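Local coordinates for protein mannan endo-1,6-alpha-mannosidase (Chaetomium thermophilum, PDB 6RY0) that probably cleaves alpha-1,6-mannosidic linkages in unbranched mannans and is thought to transfer GPI-anchored glycoproteins into the fungal cell wall, as a calcium-binding glycosyl hydrolase family 76 enzyme, at residues A258-N263 with E306-G311. Sequence-based numbering, arbitrary orientation.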
# COMPACT_ATOMS: atom_id res chain seq x y z
N ALA A 258 0.21 15.73 10.98
CA ALA A 258 0.40 15.61 9.54
C ALA A 258 -0.56 14.56 8.99
O ALA A 258 -0.69 13.47 9.54
CB ALA A 258 1.83 15.20 9.21
N GLN A 259 -1.19 14.91 7.89
CA GLN A 259 -2.20 14.09 7.20
C GLN A 259 -1.64 13.57 5.88
O GLN A 259 -1.70 14.26 4.87
CB GLN A 259 -3.47 14.88 6.97
CG GLN A 259 -4.22 15.22 8.25
CD GLN A 259 -5.45 16.07 7.95
OE1 GLN A 259 -6.38 15.59 7.24
NE2 GLN A 259 -5.48 17.25 8.44
N PHE A 260 -1.10 12.35 5.91
CA PHE A 260 -0.60 11.72 4.70
C PHE A 260 -1.73 10.93 4.05
O PHE A 260 -2.48 10.21 4.73
CB PHE A 260 0.60 10.83 5.00
CG PHE A 260 1.81 11.61 5.44
CD1 PHE A 260 2.56 12.28 4.50
CD2 PHE A 260 2.15 11.71 6.76
CE1 PHE A 260 3.64 13.03 4.88
CE2 PHE A 260 3.24 12.48 7.16
CZ PHE A 260 3.97 13.13 6.22
N SER A 261 -1.82 11.04 2.73
CA SER A 261 -2.97 10.49 2.02
C SER A 261 -3.13 9.00 2.26
O SER A 261 -4.26 8.50 2.41
CB SER A 261 -2.81 10.78 0.54
OG SER A 261 -1.72 10.09 -0.04
N TYR A 262 -2.03 8.27 2.29
CA TYR A 262 -2.11 6.81 2.37
C TYR A 262 -2.65 6.33 3.70
O TYR A 262 -3.13 5.21 3.77
CB TYR A 262 -0.78 6.13 2.01
CG TYR A 262 0.34 6.11 3.05
CD1 TYR A 262 0.54 7.15 3.97
CD2 TYR A 262 1.22 5.05 3.08
CE1 TYR A 262 1.57 7.12 4.89
CE2 TYR A 262 2.27 5.04 4.00
CZ TYR A 262 2.43 6.07 4.92
OH TYR A 262 3.44 6.06 5.85
N ASN A 263 -2.54 7.12 4.76
CA ASN A 263 -3.08 6.70 6.05
C ASN A 263 -4.59 6.66 6.03
O ASN A 263 -5.22 5.63 6.33
CB ASN A 263 -2.57 7.61 7.18
CG ASN A 263 -1.24 7.18 7.73
OD1 ASN A 263 -0.94 5.98 7.75
ND2 ASN A 263 -0.46 8.12 8.23
N GLU A 306 -0.75 15.70 -2.03
CA GLU A 306 -0.10 15.21 -0.81
C GLU A 306 0.10 16.37 0.16
O GLU A 306 1.16 17.00 0.19
CB GLU A 306 1.20 14.49 -1.14
CG GLU A 306 1.69 13.61 -0.00
CD GLU A 306 0.64 12.58 0.39
OE1 GLU A 306 0.22 11.84 -0.53
OE2 GLU A 306 0.24 12.54 1.56
N ILE A 307 -0.95 16.67 0.94
CA ILE A 307 -1.01 17.93 1.68
C ILE A 307 0.22 18.22 2.56
O ILE A 307 0.54 19.39 2.66
CB ILE A 307 -2.39 18.28 2.30
CG1 ILE A 307 -2.80 17.17 3.22
CG2 ILE A 307 -3.47 18.53 1.23
CD1 ILE A 307 -4.25 17.22 3.72
N PRO A 308 0.89 17.24 3.20
CA PRO A 308 2.01 17.66 4.05
C PRO A 308 3.23 18.15 3.32
O PRO A 308 4.08 18.75 3.98
CB PRO A 308 2.35 16.40 4.86
CG PRO A 308 1.08 15.57 4.80
CD PRO A 308 0.59 15.81 3.41
N CYS A 309 3.37 17.89 2.03
CA CYS A 309 4.61 18.21 1.34
C CYS A 309 4.48 18.81 -0.03
O CYS A 309 5.40 19.48 -0.46
CB CYS A 309 5.54 16.99 1.33
SG CYS A 309 4.96 15.59 0.34
N GLU A 310 3.38 18.60 -0.74
CA GLU A 310 3.32 18.93 -2.16
C GLU A 310 3.18 20.43 -2.43
O GLU A 310 3.36 20.87 -3.56
CB GLU A 310 2.17 18.15 -2.81
CG GLU A 310 2.10 18.29 -4.31
CD GLU A 310 1.12 17.34 -5.00
OE1 GLU A 310 0.70 16.32 -4.42
OE2 GLU A 310 0.81 17.63 -6.18
N GLY A 311 2.87 21.22 -1.41
CA GLY A 311 2.62 22.64 -1.62
C GLY A 311 3.76 23.44 -2.17
O GLY A 311 3.56 24.57 -2.69
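Ala258 and Pro308 face each other with CA atoms 6.1 Å apart, and Ser261 and Glu306 do so at 6.2 Å: the lead-in to helix 261-278, up to Ser261, passes in the opposite direction to the turn after the 299-300/303-304 hairpin. The contact is a worked example of a helix start held by a carboxylate from a distant loop, here in the (alpha/alpha)6 fold of glycosyl hydrolase family 76. Phe260 takes the N-cap position but can offer no side-chain hydrogen bond, and Glu306 grips the next residue instead. Its OE2 accepts from Ser261 N at 2.8 Å, nearly straight at 169°, while OE1 takes the hydroxyl of Ser261 OG at 2.7 Å. Both oxygens use their syn lone pairs, so the carboxylate closes on backbone and side chain like a fork, fixed in rotation; the N-terminal end of the helix would probably stabilise its negative charge. With CG anti to the backbone N (chi1 -162°) and a bend at chi2, Glu306 brings OE2 to the edge of the Phe260 ring, 3.8 Å from CD1, ring and carboxylate planes 21° apart. With an alanine in place of Glu306, Ser261 N and OG would probably both lose their acceptor. Next in sequence, Ile307 CD1 rests against Gln259 CB, Phe298 packing on both side chains. Within the turn, Glu306 N donates to Glu310 OE1, which also salt-bridges Lys324. Pro308 CG and CD each press to 3.1 Å from Gln259 O, a buried carbonyl without a hydrogen-bond partner. Over one face of Phe260, Pro308 CG makes a CH-pi contact 3.8 Å from the ring centroid.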